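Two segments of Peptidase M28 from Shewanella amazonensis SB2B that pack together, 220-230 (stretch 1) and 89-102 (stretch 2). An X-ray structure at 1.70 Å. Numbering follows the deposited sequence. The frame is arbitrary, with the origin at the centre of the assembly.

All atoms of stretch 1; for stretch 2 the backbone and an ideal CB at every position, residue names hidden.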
# COMPACT_ATOMS: atom_id res chain seq x y z
N VAL A 220 -19.05 6.66 -15.62
CA VAL A 220 -19.72 5.38 -15.70
C VAL A 220 -18.73 4.35 -15.27
O VAL A 220 -17.58 4.38 -15.72
CB VAL A 220 -20.13 5.12 -17.18
CG1 VAL A 220 -20.79 3.71 -17.35
CG2 VAL A 220 -21.03 6.25 -17.69
N ILE A 221 -19.16 3.41 -14.43
CA ILE A 221 -18.28 2.34 -13.96
C ILE A 221 -18.88 0.98 -14.29
O ILE A 221 -20.08 0.87 -14.54
CB ILE A 221 -17.95 2.46 -12.45
CG1 ILE A 221 -19.15 2.16 -11.55
CG2 ILE A 221 -17.37 3.86 -12.14
CD1 ILE A 221 -18.75 2.03 -10.07
N SER A 222 -18.02 -0.02 -14.31
CA SER A 222 -18.37 -1.43 -14.26
C SER A 222 -18.03 -1.97 -12.88
O SER A 222 -16.98 -1.62 -12.34
CB SER A 222 -17.58 -2.22 -15.29
OG SER A 222 -17.92 -3.61 -15.22
N LEU A 223 -18.93 -2.77 -12.28
CA LEU A 223 -18.70 -3.36 -10.96
C LEU A 223 -19.14 -4.83 -10.97
O LEU A 223 -20.27 -5.17 -11.37
CB LEU A 223 -19.49 -2.63 -9.88
CG LEU A 223 -19.35 -3.11 -8.43
CD1 LEU A 223 -17.93 -2.96 -7.85
CD2 LEU A 223 -20.36 -2.32 -7.56
N GLU A 224 -18.23 -5.68 -10.52
CA GLU A 224 -18.47 -7.11 -10.45
C GLU A 224 -18.06 -7.54 -9.07
O GLU A 224 -16.92 -7.28 -8.68
CB GLU A 224 -17.63 -7.86 -11.48
CG GLU A 224 -17.88 -9.35 -11.44
CD GLU A 224 -17.20 -10.12 -12.54
OE1 GLU A 224 -16.40 -9.52 -13.31
OE2 GLU A 224 -17.51 -11.33 -12.63
N LEU A 225 -19.01 -8.15 -8.35
CA LEU A 225 -18.78 -8.71 -7.03
C LEU A 225 -19.35 -10.10 -6.95
O LEU A 225 -20.51 -10.34 -7.31
CB LEU A 225 -19.39 -7.87 -5.91
CG LEU A 225 -18.95 -6.41 -5.81
CD1 LEU A 225 -19.84 -5.70 -4.77
CD2 LEU A 225 -17.43 -6.25 -5.48
N GLY A 226 -18.51 -11.02 -6.52
CA GLY A 226 -18.94 -12.38 -6.29
C GLY A 226 -18.99 -12.45 -4.77
O GLY A 226 -18.15 -11.88 -4.06
N SER A 227 -20.01 -13.09 -4.27
CA SER A 227 -20.11 -13.35 -2.84
C SER A 227 -21.19 -14.40 -2.70
O SER A 227 -21.96 -14.63 -3.64
CB SER A 227 -20.52 -12.09 -2.08
OG SER A 227 -21.90 -11.79 -2.28
N GLU A 228 -21.23 -15.03 -1.53
CA GLU A 228 -22.20 -16.09 -1.22
C GLU A 228 -22.52 -16.05 0.28
O GLU A 228 -21.65 -15.82 1.11
CB GLU A 228 -21.61 -17.46 -1.57
CG GLU A 228 -22.56 -18.65 -1.35
CD GLU A 228 -21.84 -20.00 -1.15
OE1 GLU A 228 -20.63 -20.03 -0.78
OE2 GLU A 228 -22.52 -21.02 -1.34
N ARG A 229 -23.78 -16.31 0.59
CA ARG A 229 -24.27 -16.32 1.96
C ARG A 229 -24.66 -17.77 2.24
O ARG A 229 -25.29 -18.41 1.40
CB ARG A 229 -25.48 -15.39 2.01
CG ARG A 229 -26.43 -15.51 3.20
CD ARG A 229 -25.86 -14.96 4.46
NE ARG A 229 -25.50 -13.54 4.39
CZ ARG A 229 -24.67 -12.95 5.25
NH1 ARG A 229 -24.10 -13.64 6.21
NH2 ARG A 229 -24.37 -11.66 5.14
N ARG A 230 -24.22 -18.30 3.38
CA ARG A 230 -24.62 -19.61 3.86
C ARG A 230 -25.40 -19.44 5.16
O ARG A 230 -25.55 -18.33 5.64
CB ARG A 230 -23.41 -20.48 4.09
CG ARG A 230 -22.74 -20.86 2.79
CD ARG A 230 -21.50 -21.65 3.06
NE ARG A 230 -20.80 -21.97 1.82
CZ ARG A 230 -19.62 -22.59 1.76
NH1 ARG A 230 -18.98 -22.97 2.87
NH2 ARG A 230 -19.07 -22.83 0.58
N UNK A 89 -8.66 1.10 -14.73
CA UNK A 89 -8.91 0.13 -13.64
C UNK A 89 -9.16 0.81 -12.30
O UNK A 89 -8.64 1.92 -12.04
CB UNK A 89 -7.72 -0.83 -13.50
N UNK A 90 -10.00 0.19 -11.50
CA UNK A 90 -10.15 0.52 -10.10
C UNK A 90 -9.71 -0.64 -9.20
O UNK A 90 -9.66 -1.81 -9.64
CB UNK A 90 -11.60 0.90 -9.81
N UNK A 91 -9.37 -0.33 -7.96
CA UNK A 91 -9.02 -1.34 -6.96
C UNK A 91 -10.18 -1.23 -5.95
O UNK A 91 -10.44 -0.17 -5.37
CB UNK A 91 -7.65 -1.11 -6.33
N UNK A 92 -10.90 -2.32 -5.84
CA UNK A 92 -12.19 -2.34 -5.16
C UNK A 92 -12.21 -3.56 -4.25
O UNK A 92 -11.56 -4.57 -4.54
CB UNK A 92 -13.35 -2.37 -6.15
N UNK A 93 -13.03 -3.50 -3.22
CA UNK A 93 -13.40 -4.69 -2.47
C UNK A 93 -14.86 -4.61 -2.02
O UNK A 93 -15.38 -3.53 -1.73
CB UNK A 93 -12.48 -4.87 -1.26
N UNK A 94 -15.52 -5.76 -1.94
CA UNK A 94 -16.89 -5.80 -1.46
C UNK A 94 -16.90 -5.36 0.01
O UNK A 94 -15.98 -5.71 0.78
CB UNK A 94 -17.49 -7.20 -1.63
N UNK A 95 -17.95 -4.65 0.38
CA UNK A 95 -18.26 -4.45 1.78
C UNK A 95 -18.73 -5.77 2.36
O UNK A 95 -19.36 -6.57 1.68
CB UNK A 95 -19.31 -3.36 1.97
N UNK A 96 -18.38 -6.01 3.62
CA UNK A 96 -18.72 -7.25 4.30
C UNK A 96 -20.20 -7.49 4.33
O UNK A 96 -20.94 -6.71 4.87
CB UNK A 96 -18.17 -7.24 5.73
N UNK A 97 -20.62 -8.61 3.77
CA UNK A 97 -22.02 -8.93 3.66
C UNK A 97 -22.70 -8.52 2.36
O UNK A 97 -23.86 -8.88 2.16
CB UNK A 97 -22.76 -8.28 4.83
N UNK A 98 -21.98 -7.85 1.45
CA UNK A 98 -22.59 -7.45 0.18
C UNK A 98 -23.13 -8.65 -0.57
O UNK A 98 -22.49 -9.71 -0.64
CB UNK A 98 -21.58 -6.70 -0.69
N UNK A 99 -24.27 -8.47 -1.21
CA UNK A 99 -24.72 -9.40 -2.21
C UNK A 99 -23.82 -9.27 -3.45
O UNK A 99 -23.11 -8.28 -3.63
CB UNK A 99 -26.19 -9.15 -2.56
N UNK A 100 -23.88 -10.28 -4.29
CA UNK A 100 -23.16 -10.29 -5.56
C UNK A 100 -23.88 -9.36 -6.53
O UNK A 100 -25.09 -9.12 -6.39
CB UNK A 100 -23.06 -11.71 -6.13
N UNK A 101 -23.14 -8.89 -7.53
CA UNK A 101 -23.72 -8.14 -8.67
C UNK A 101 -24.47 -9.10 -9.55
O UNK A 101 -24.21 -10.30 -9.47
CB UNK A 101 -22.64 -7.41 -9.48
N UNK A 102 -25.44 -8.60 -10.36
CA UNK A 102 -26.20 -9.41 -11.29
C UNK A 102 -25.33 -10.25 -12.20
O UNK A 102 -24.23 -9.85 -12.54
CB UNK A 102 -27.11 -8.51 -12.14

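Position 89 lies out of reach of stretch 1, so the contact sets no preference; at phi -71° proline is allowed, and the residue is P89. At 90, CA-to-CB points toward stretch 1, but no atom of that stretch lies within 5.5 Å of the ideal CB. Only a side chain with some length could meet the aliphatic I221, which favours leucine, isoleucine or methionine. It is L90, whose CD1 reaches I221 CG2 at 4.4 Å.

Position 91 is again out of reach and holds V91. At 92 the direction returns toward stretch 1, and the ideal CB is 4.9 Å from L223 CD1. A medium apolar side chain, valine or isoleucine for instance, would close that gap. V92 does so with chi1 in p, placing CG2 4.1 Å from L223 CD1. Position 93 points away, leaving the choice to other parts of the chain; T93 makes its hydroxyl hydrogen bond elsewhere in the structure.

The ideal CB at 94 points toward stretch 1 and already sits 4.0 Å from L225 CD2. Contact is therefore made at the first side-chain atom, and a small residue suffices. A94 packs its CB at 4.0 Å from L225 CD2.

Positions 95 to 98 form a type II turn, closed by the backbone hydrogen bond from 98 N to 95 O at 2.9 Å. Position 95 points sideways with nothing near its CB, and L95 makes no contact here. At 96 a CB would point away; stretch 1 gives no verdict, and the residue is G96. Position 97 is more decisive: at phi 94° and psi -3° a CB would be jammed against the preceding carbonyl O, which calls for glycine. The R229 guanidinium approaches G97 obliquely, with R229 NH2 3.9 Å from G97 CA; an ideal CB at 97 would be 3.8 Å from R229 NH2, no clash, so the argument for glycine rests on the backbone angles. A water bridges the two, donating to G97 O and accepting from R229 NH2, each at 2.7 Å.

At 98 the CB points sideways, 4.5 Å from L225 CD1 and 5.3 Å from S227 OG, a mixed setting that suits a small side chain, polar or apolar. In S98, OG lies 3.7 Å from L225 CD1 and donates to the backbone O of 99 at 2.8 Å, while the backbone S98 O accepts from S227 OG at 2.7 Å. Position 99 points away, tolerating many side chains; I99 has only a marginal role.

The ideal CB at 100 is 3.1 Å from L225 O, already tight, so a short side chain is the simplest fit. A100 keeps its CB 3.2 Å from L225 O and 4.2 Å from G226 CA.

Position 101 points toward the strand, its CB 3.8 Å from L223 O and 3.9 Å from L225 N. Its backbone N donates to L225 O at 3.0 Å, and L225 N offers a donor to a short side-chain acceptor, as in serine or threonine. T101, with chi1 in p, accepts from L225 N through OG1 at 2.9 Å and an angle of 172°; its CG2 lies 3.5 Å from L223 O. Position 102 points away and carries P102, compatible with phi -52°.

Stretch 2 (89-102) PLVVTALGGSIATP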
# COMPACT_ATOMS: atom_id res chain seq x y z
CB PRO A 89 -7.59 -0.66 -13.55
CG PRO A 89 -6.84 -0.35 -14.79
CD PRO A 89 -7.26 1.02 -15.19
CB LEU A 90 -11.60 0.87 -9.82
CG LEU A 90 -12.21 2.03 -10.60
CD1 LEU A 90 -13.75 1.99 -10.48
CD2 LEU A 90 -11.66 3.42 -10.17
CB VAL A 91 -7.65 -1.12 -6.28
CG1 VAL A 91 -7.55 -1.93 -4.97
CG2 VAL A 91 -6.47 -1.52 -7.27
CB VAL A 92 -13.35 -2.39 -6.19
CG1 VAL A 92 -13.37 -3.69 -6.98
CG2 VAL A 92 -14.69 -2.19 -5.54
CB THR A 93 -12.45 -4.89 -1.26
OG1 THR A 93 -12.59 -6.23 -0.77
CG2 THR A 93 -12.77 -3.88 -0.16
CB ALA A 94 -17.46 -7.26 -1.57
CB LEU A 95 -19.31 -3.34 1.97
CG LEU A 95 -18.87 -1.97 1.43
CD1 LEU A 95 -19.91 -0.87 1.84
CD2 LEU A 95 -17.45 -1.61 1.85
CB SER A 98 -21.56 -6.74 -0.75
OG SER A 98 -22.21 -6.31 -1.93
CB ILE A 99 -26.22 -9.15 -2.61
CG1 ILE A 99 -26.42 -7.77 -3.27
CG2 ILE A 99 -27.13 -9.28 -1.37
CD1 ILE A 99 -27.76 -7.67 -4.08
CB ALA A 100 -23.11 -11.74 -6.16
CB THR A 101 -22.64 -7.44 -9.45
OG1 THR A 101 -21.58 -8.37 -9.73
CG2 THR A 101 -22.09 -6.25 -8.63
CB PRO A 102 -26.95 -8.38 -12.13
CG PRO A 102 -27.01 -7.19 -11.34
CD PRO A 102 -25.82 -7.17 -10.45
O HOH W 1 -25.43 -9.27 4.30
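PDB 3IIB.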